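Local coordinates for malate dehydrogenase (Pyrococcus horikoshii, PDB 1V9N), which catalyses the NAD-dependent oxidation of (S)-malate to oxaloacetate as a member of the LDH2/MDH2 oxidoreductase family, at residues R18-L30 and L348-L360. Sequence-based numbering, arbitrary orientation.
Sequences RLFSFIVRVLTKL and LNEIAKRVGVEGL
Leu360 lies over one face of the Phe22 ring in a CH-pi contact, its CG 4.2 Å from the ring centroid, where the C-terminal tail meets helix 16-29. The tail leaves helix 342-355 through a Schellman motif with Gly356 as its C-prime residue and folds back along that helix. Val26 CG2, of the same helix as Phe22, sits over the rim of the opposite face, while Ala352 CB meets the edge, 3.8 Å from Phe22 CE1. With CG anti to the backbone N (chi1 167°), Phe22 sends its ring between tail and helix. Arg25 NE and NH2 both hydrogen-bond to Glu358 O, each at 3.0 Å; this oxygen sits in the guanidinium plane, but the nitrogens approach from one face of the carbonyl, NH2 well above its plane. Replacing Arg25 by an alanine is likely to strip Glu358 O of these two donors and let the tail shift. Farther along, Val26 CG1 packs on Ile351 CG2, and Val357 CG1 lies 3.7 Å from Lys29 CG. Leu60 of helix 60-69 also touches Phe22, and Val57 touches both Leu19 and Leu348. Tying the tail end to helix 342-355, Leu360 N donates to Asn349 OD1 at 2.8 Å, in the amide carbonyl plane.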
ATOM      1  N   ARG A  18      -9.034  -8.703 -33.382  1.00 42.81           N
ATOM      2  CA  ARG A  18     -10.366  -8.335 -33.838  1.00 42.35           C
ATOM      3  C   ARG A  18     -11.053  -7.427 -32.829  1.00 39.69           C
ATOM      4  O   ARG A  18     -11.678  -6.434 -33.198  1.00 38.27           O
ATOM      5  CB  ARG A  18     -11.201  -9.598 -34.061  1.00 44.73           C
ATOM      6  CG  ARG A  18     -12.608  -9.353 -34.575  1.00 47.99           C
ATOM      7  CD  ARG A  18     -13.104 -10.591 -35.300  1.00 52.34           C
ATOM      8  NE  ARG A  18     -12.247 -10.891 -36.446  1.00 55.62           N
ATOM      9  CZ  ARG A  18     -12.291 -12.021 -37.145  1.00 57.43           C
ATOM     10  NH1 ARG A  18     -13.154 -12.974 -36.819  1.00 58.59           N
ATOM     11  NH2 ARG A  18     -11.472 -12.193 -38.176  1.00 57.88           N
ATOM     12  N   LEU A  19     -10.940  -7.777 -31.553  1.00 36.98           N
ATOM     13  CA  LEU A  19     -11.548  -6.983 -30.495  1.00 34.86           C
ATOM     14  C   LEU A  19     -10.897  -5.604 -30.483  1.00 33.48           C
ATOM     15  O   LEU A  19     -11.575  -4.583 -30.349  1.00 34.84           O
ATOM     16  CB  LEU A  19     -11.350  -7.666 -29.139  1.00 33.84           C
ATOM     17  CG  LEU A  19     -12.048  -7.019 -27.941  1.00 32.14           C
ATOM     18  CD1 LEU A  19     -13.553  -7.001 -28.173  1.00 31.97           C
ATOM     19  CD2 LEU A  19     -11.720  -7.792 -26.678  1.00 32.91           C
ATOM     20  N   PHE A  20      -9.579  -5.586 -30.646  1.00 30.39           N
ATOM     21  CA  PHE A  20      -8.814  -4.349 -30.655  1.00 28.71           C
ATOM     22  C   PHE A  20      -9.266  -3.391 -31.754  1.00 28.52           C
ATOM     23  O   PHE A  20      -9.546  -2.224 -31.485  1.00 26.08           O
ATOM     24  CB  PHE A  20      -7.325  -4.649 -30.850  1.00 27.80           C
ATOM     25  CG  PHE A  20      -6.453  -3.428 -30.816  1.00 27.49           C
ATOM     26  CD1 PHE A  20      -5.887  -2.994 -29.620  1.00 27.53           C
ATOM     27  CD2 PHE A  20      -6.207  -2.700 -31.974  1.00 27.57           C
ATOM     28  CE1 PHE A  20      -5.090  -1.853 -29.582  1.00 25.19           C
ATOM     29  CE2 PHE A  20      -5.413  -1.556 -31.944  1.00 27.82           C
ATOM     30  CZ  PHE A  20      -4.854  -1.133 -30.742  1.00 26.71           C
ATOM     31  N   SER A  21      -9.313  -3.883 -32.991  1.00 26.38           N
ATOM     32  CA  SER A  21      -9.710  -3.053 -34.129  1.00 28.68           C
ATOM     33  C   SER A  21     -11.148  -2.562 -33.979  1.00 26.05           C
ATOM     34  O   SER A  21     -11.489  -1.469 -34.415  1.00 26.19           O
ATOM     35  CB  SER A  21      -9.562  -3.835 -35.439  1.00 29.30           C
ATOM     36  OG  SER A  21     -10.420  -4.961 -35.454  1.00 35.59           O
ATOM     37  N   PHE A  22     -11.989  -3.381 -33.362  1.00 27.10           N
ATOM     38  CA  PHE A  22     -13.374  -3.005 -33.142  1.00 26.67           C
ATOM     39  C   PHE A  22     -13.420  -1.750 -32.273  1.00 27.21           C
ATOM     40  O   PHE A  22     -13.996  -0.732 -32.665  1.00 26.48           O
ATOM     41  CB  PHE A  22     -14.127  -4.135 -32.445  1.00 26.45           C
ATOM     42  CG  PHE A  22     -15.467  -3.723 -31.911  1.00 27.90           C
ATOM     43  CD1 PHE A  22     -16.501  -3.385 -32.777  1.00 27.29           C
ATOM     44  CD2 PHE A  22     -15.682  -3.627 -30.541  1.00 29.79           C
ATOM     45  CE1 PHE A  22     -17.726  -2.954 -32.284  1.00 28.06           C
ATOM     46  CE2 PHE A  22     -16.907  -3.195 -30.037  1.00 28.75           C
ATOM     47  CZ  PHE A  22     -17.928  -2.858 -30.910  1.00 27.91           C
ATOM     48  N   ILE A  23     -12.802  -1.829 -31.095  1.00 25.73           N
ATOM     49  CA  ILE A  23     -12.767  -0.704 -30.165  1.00 24.63           C
ATOM     50  C   ILE A  23     -12.277   0.558 -30.861  1.00 23.42           C
ATOM     51  O   ILE A  23     -12.860   1.629 -30.697  1.00 22.17           O
ATOM     52  CB  ILE A  23     -11.843  -1.000 -28.950  1.00 23.89           C
ATOM     53  CG1 ILE A  23     -12.401  -2.177 -28.152  1.00 22.26           C
ATOM     54  CG2 ILE A  23     -11.735   0.231 -28.049  1.00 21.80           C
ATOM     55  CD1 ILE A  23     -11.452  -2.694 -27.082  1.00 24.67           C
ATOM     56  N   VAL A  24     -11.205   0.425 -31.637  1.00 22.65           N
ATOM     57  CA  VAL A  24     -10.635   1.560 -32.357  1.00 23.10           C
ATOM     58  C   VAL A  24     -11.620   2.137 -33.379  1.00 23.52           C
ATOM     59  O   VAL A  24     -11.668   3.355 -33.578  1.00 23.53           O
ATOM     60  CB  VAL A  24      -9.313   1.163 -33.067  1.00 21.60           C
ATOM     61  CG1 VAL A  24      -8.827   2.301 -33.953  1.00 21.36           C
ATOM     62  CG2 VAL A  24      -8.244   0.834 -32.022  1.00 21.24           C
ATOM     63  N   ARG A  25     -12.400   1.268 -34.021  1.00 23.41           N
ATOM     64  CA  ARG A  25     -13.389   1.717 -35.006  1.00 24.09           C
ATOM     65  C   ARG A  25     -14.437   2.593 -34.334  1.00 22.68           C
ATOM     66  O   ARG A  25     -14.734   3.695 -34.792  1.00 23.58           O
ATOM     67  CB  ARG A  25     -14.114   0.530 -35.653  1.00 25.69           C
ATOM     68  CG  ARG A  25     -13.390  -0.133 -36.803  1.00 27.71           C
ATOM     69  CD  ARG A  25     -14.384  -0.880 -37.688  1.00 27.86           C
ATOM     70  NE  ARG A  25     -15.001  -2.024 -37.025  1.00 28.36           N
ATOM     71  CZ  ARG A  25     -14.347  -3.134 -36.695  1.00 28.22           C
ATOM     72  NH1 ARG A  25     -13.055  -3.249 -36.966  1.00 28.03           N
ATOM     73  NH2 ARG A  25     -14.987  -4.134 -36.102  1.00 29.52           N
ATOM     74  N   VAL A  26     -15.004   2.079 -33.250  1.00 23.01           N
ATOM     75  CA  VAL A  26     -16.030   2.791 -32.502  1.00 24.16           C
ATOM     76  C   VAL A  26     -15.535   4.147 -32.002  1.00 23.28           C
ATOM     77  O   VAL A  26     -16.179   5.175 -32.221  1.00 23.78           O
ATOM     78  CB  VAL A  26     -16.503   1.962 -31.288  1.00 23.72           C
ATOM     79  CG1 VAL A  26     -17.494   2.767 -30.453  1.00 24.43           C
ATOM     80  CG2 VAL A  26     -17.133   0.664 -31.755  1.00 24.57           C
ATOM     81  N   LEU A  27     -14.381   4.145 -31.342  1.00 21.98           N
ATOM     82  CA  LEU A  27     -13.820   5.371 -30.786  1.00 22.37           C
ATOM     83  C   LEU A  27     -13.475   6.431 -31.824  1.00 20.88           C
ATOM     84  O   LEU A  27     -13.766   7.608 -31.619  1.00 21.62           O
ATOM     85  CB  LEU A  27     -12.593   5.046 -29.926  1.00 21.06           C
ATOM     86  CG  LEU A  27     -12.885   4.179 -28.692  1.00 23.28           C
ATOM     87  CD1 LEU A  27     -11.590   3.905 -27.947  1.00 20.59           C
ATOM     88  CD2 LEU A  27     -13.885   4.887 -27.768  1.00 23.21           C
ATOM     89  N   THR A  28     -12.855   6.032 -32.933  1.00 20.14           N
ATOM     90  CA  THR A  28     -12.505   7.005 -33.959  1.00 20.63           C
ATOM     91  C   THR A  28     -13.762   7.544 -34.641  1.00 20.05           C
ATOM     92  O   THR A  28     -13.798   8.697 -35.048  1.00 21.69           O
ATOM     93  CB  THR A  28     -11.538   6.414 -35.017  1.00 19.76           C
ATOM     94  OG1 THR A  28     -12.067   5.191 -35.545  1.00 22.30           O
ATOM     95  CG2 THR A  28     -10.177   6.156 -34.384  1.00 20.56           C
ATOM     96  N   LYS A  29     -14.790   6.709 -34.750  1.00 21.04           N
ATOM     97  CA  LYS A  29     -16.062   7.121 -35.354  1.00 22.66           C
ATOM     98  C   LYS A  29     -16.709   8.208 -34.485  1.00 22.25           C
ATOM     99  O   LYS A  29     -17.468   9.044 -34.975  1.00 22.48           O
ATOM    100  CB  LYS A  29     -17.013   5.922 -35.457  1.00 22.49           C
ATOM    101  CG  LYS A  29     -18.381   6.240 -36.075  1.00 24.95           C
ATOM    102  CD  LYS A  29     -18.256   6.599 -37.546  1.00 26.44           C
ATOM    103  CE  LYS A  29     -19.612   6.906 -38.165  1.00 28.27           C
ATOM    104  NZ  LYS A  29     -19.481   7.276 -39.597  1.00 31.61           N
ATOM    105  N   LEU A  30     -16.399   8.190 -33.190  1.00 21.37           N
ATOM    106  CA  LEU A  30     -16.945   9.170 -32.254  1.00 21.58           C
ATOM    107  C   LEU A  30     -16.065  10.418 -32.142  1.00 19.73           C
ATOM    108  O   LEU A  30     -16.333  11.304 -31.335  1.00 19.62           O
ATOM    109  CB  LEU A  30     -17.129   8.535 -30.871  1.00 21.09           C
ATOM    110  CG  LEU A  30     -18.276   7.531 -30.735  1.00 23.71           C
ATOM    111  CD1 LEU A  30     -18.115   6.718 -29.463  1.00 22.85           C
ATOM    112  CD2 LEU A  30     -19.606   8.281 -30.734  1.00 24.75           C
ATOM    113  N   LEU A 348     -22.048  -4.978 -27.479  1.00 33.50           N
ATOM    114  CA  LEU A 348     -21.041  -4.378 -28.347  1.00 31.97           C
ATOM    115  C   LEU A 348     -21.528  -4.212 -29.785  1.00 31.59           C
ATOM    116  O   LEU A 348     -21.190  -3.234 -30.449  1.00 29.95           O
ATOM    117  CB  LEU A 348     -19.755  -5.216 -28.334  1.00 32.35           C
ATOM    118  CG  LEU A 348     -19.045  -5.343 -26.982  1.00 32.00           C
ATOM    119  CD1 LEU A 348     -17.764  -6.148 -27.149  1.00 33.47           C
ATOM    120  CD2 LEU A 348     -18.735  -3.958 -26.434  1.00 31.31           C
ATOM    121  N   ASN A 349     -22.315  -5.166 -30.272  1.00 31.04           N
ATOM    122  CA  ASN A 349     -22.831  -5.063 -31.631  1.00 30.48           C
ATOM    123  C   ASN A 349     -23.893  -3.968 -31.713  1.00 27.19           C
ATOM    124  O   ASN A 349     -24.037  -3.314 -32.740  1.00 27.34           O
ATOM    125  CB  ASN A 349     -23.392  -6.411 -32.098  1.00 31.57           C
ATOM    126  CG  ASN A 349     -22.295  -7.403 -32.440  1.00 33.33           C
ATOM    127  OD1 ASN A 349     -21.355  -7.077 -33.170  1.00 32.69           O
ATOM    128  ND2 ASN A 349     -22.410  -8.622 -31.919  1.00 33.75           N
ATOM    129  N   GLU A 350     -24.626  -3.763 -30.625  1.00 27.36           N
ATOM    130  CA  GLU A 350     -25.637  -2.713 -30.582  1.00 29.52           C
ATOM    131  C   GLU A 350     -24.912  -1.361 -30.643  1.00 29.13           C
ATOM    132  O   GLU A 350     -25.360  -0.431 -31.317  1.00 29.63           O
ATOM    133  CB  GLU A 350     -26.458  -2.816 -29.296  1.00 33.32           C
ATOM    134  CG  GLU A 350     -27.468  -1.694 -29.095  1.00 41.29           C
ATOM    135  CD  GLU A 350     -28.493  -1.603 -30.219  1.00 46.14           C
ATOM    136  OE1 GLU A 350     -28.103  -1.266 -31.361  1.00 48.64           O
ATOM    137  OE2 GLU A 350     -29.689  -1.871 -29.957  1.00 47.08           O
ATOM    138  N   ILE A 351     -23.787  -1.260 -29.939  1.00 26.94           N
ATOM    139  CA  ILE A 351     -22.989  -0.037 -29.945  1.00 25.60           C
ATOM    140  C   ILE A 351     -22.505   0.222 -31.366  1.00 25.08           C
ATOM    141  O   ILE A 351     -22.514   1.362 -31.841  1.00 24.25           O
ATOM    142  CB  ILE A 351     -21.755  -0.155 -29.012  1.00 24.73           C
ATOM    143  CG1 ILE A 351     -22.200  -0.101 -27.551  1.00 23.00           C
ATOM    144  CG2 ILE A 351     -20.752   0.958 -29.319  1.00 23.27           C
ATOM    145  CD1 ILE A 351     -21.050  -0.215 -26.556  1.00 26.43           C
ATOM    146  N   ALA A 352     -22.081  -0.843 -32.041  1.00 24.25           N
ATOM    147  CA  ALA A 352     -21.599  -0.738 -33.414  1.00 24.86           C
ATOM    148  C   ALA A 352     -22.716  -0.220 -34.331  1.00 26.12           C
ATOM    149  O   ALA A 352     -22.477   0.605 -35.212  1.00 26.04           O
ATOM    150  CB  ALA A 352     -21.105  -2.101 -33.900  1.00 25.11           C
ATOM    151  N   LYS A 353     -23.933  -0.712 -34.117  1.00 27.28           N
ATOM    152  CA  LYS A 353     -25.085  -0.296 -34.915  1.00 30.05           C
ATOM    153  C   LYS A 353     -25.408   1.174 -34.652  1.00 28.98           C
ATOM    154  O   LYS A 353     -25.622   1.947 -35.584  1.00 30.41           O
ATOM    155  CB  LYS A 353     -26.305  -1.159 -34.575  1.00 32.60           C
ATOM    156  CG  LYS A 353     -26.102  -2.643 -34.836  1.00 38.53           C
ATOM    157  CD  LYS A 353     -27.206  -3.478 -34.213  1.00 40.70           C
ATOM    158  CE  LYS A 353     -26.925  -4.964 -34.384  1.00 43.62           C
ATOM    159  NZ  LYS A 353     -27.972  -5.808 -33.747  1.00 45.42           N
ATOM    160  N   ARG A 354     -25.434   1.554 -33.378  1.00 27.47           N
ATOM    161  CA  ARG A 354     -25.726   2.931 -32.994  1.00 26.19           C
ATOM    162  C   ARG A 354     -24.775   3.938 -33.633  1.00 26.44           C
ATOM    163  O   ARG A 354     -25.212   4.921 -34.226  1.00 27.76           O
ATOM    164  CB  ARG A 354     -25.658   3.086 -31.472  1.00 24.65           C
ATOM    165  CG  ARG A 354     -25.896   4.507 -30.981  1.00 22.67           C
ATOM    166  CD  ARG A 354     -25.770   4.603 -29.462  1.00 22.14           C
ATOM    167  NE  ARG A 354     -26.192   5.907 -28.950  1.00 21.57           N
ATOM    168  CZ  ARG A 354     -25.840   6.394 -27.763  1.00 24.87           C
ATOM    169  NH1 ARG A 354     -25.053   5.685 -26.960  1.00 25.12           N
ATOM    170  NH2 ARG A 354     -26.272   7.589 -27.375  1.00 21.35           N
ATOM    171  N   VAL A 355     -23.472   3.695 -33.502  1.00 25.02           N
ATOM    172  CA  VAL A 355     -22.471   4.604 -34.046  1.00 25.00           C
ATOM    173  C   VAL A 355     -22.245   4.410 -35.541  1.00 25.37           C
ATOM    174  O   VAL A 355     -21.665   5.267 -36.201  1.00 26.51           O
ATOM    175  CB  VAL A 355     -21.120   4.455 -33.303  1.00 25.84           C
ATOM    176  CG1 VAL A 355     -21.315   4.720 -31.822  1.00 23.69           C
ATOM    177  CG2 VAL A 355     -20.545   3.061 -33.527  1.00 26.45           C
ATOM    178  N   GLY A 356     -22.688   3.277 -36.070  1.00 26.37           N
ATOM    179  CA  GLY A 356     -22.543   3.025 -37.492  1.00 28.34           C
ATOM    180  C   GLY A 356     -21.224   2.459 -37.985  1.00 28.86           C
ATOM    181  O   GLY A 356     -20.643   2.994 -38.926  1.00 28.55           O
ATOM    182  N   VAL A 357     -20.748   1.385 -37.356  1.00 29.78           N
ATOM    183  CA  VAL A 357     -19.503   0.732 -37.768  1.00 29.38           C
ATOM    184  C   VAL A 357     -19.677  -0.781 -37.729  1.00 30.13           C
ATOM    185  O   VAL A 357     -20.620  -1.288 -37.120  1.00 28.28           O
ATOM    186  CB  VAL A 357     -18.297   1.102 -36.846  1.00 28.54           C
ATOM    187  CG1 VAL A 357     -18.041   2.596 -36.890  1.00 28.88           C
ATOM    188  CG2 VAL A 357     -18.555   0.635 -35.421  1.00 25.37           C
ATOM    189  N   GLU A 358     -18.770  -1.500 -38.385  1.00 32.52           N
ATOM    190  CA  GLU A 358     -18.820  -2.959 -38.398  1.00 34.55           C
ATOM    191  C   GLU A 358     -18.640  -3.460 -36.968  1.00 34.06           C
ATOM    192  O   GLU A 358     -17.751  -2.998 -36.252  1.00 33.11           O
ATOM    193  CB  GLU A 358     -17.698  -3.530 -39.273  1.00 36.66           C
ATOM    194  CG  GLU A 358     -17.759  -5.046 -39.440  1.00 41.81           C
ATOM    195  CD  GLU A 358     -16.466  -5.638 -39.985  1.00 45.48           C
ATOM    196  OE1 GLU A 358     -15.918  -5.085 -40.966  1.00 47.13           O
ATOM    197  OE2 GLU A 358     -16.002  -6.662 -39.435  1.00 45.78           O
ATOM    198  N   GLY A 359     -19.478  -4.408 -36.563  1.00 34.04           N
ATOM    199  CA  GLY A 359     -19.390  -4.953 -35.220  1.00 36.28           C
ATOM    200  C   GLY A 359     -18.419  -6.114 -35.111  1.00 37.59           C
ATOM    201  O   GLY A 359     -17.401  -6.153 -35.802  1.00 36.30           O
ATOM    202  N   LEU A 360     -18.736  -7.063 -34.237  1.00 39.87           N
ATOM    203  CA  LEU A 360     -17.888  -8.235 -34.036  1.00 42.89           C
ATOM    204  C   LEU A 360     -18.507  -9.490 -34.633  1.00 45.32           C
ATOM    205  O   LEU A 360     -17.816 -10.145 -35.445  1.00 46.41           O
ATOM    206  CB  LEU A 360     -17.630  -8.459 -32.547  1.00 41.52           C
ATOM    207  CG  LEU A 360     -16.649  -7.502 -31.877  1.00 41.73           C
ATOM    208  CD1 LEU A 360     -16.572  -7.809 -30.392  1.00 42.20           C
ATOM    209  CD2 LEU A 360     -15.283  -7.642 -32.527  1.00 41.58           C
ATOM    210  OXT LEU A 360     -19.665  -9.807 -34.272  1.00 46.22           O
TER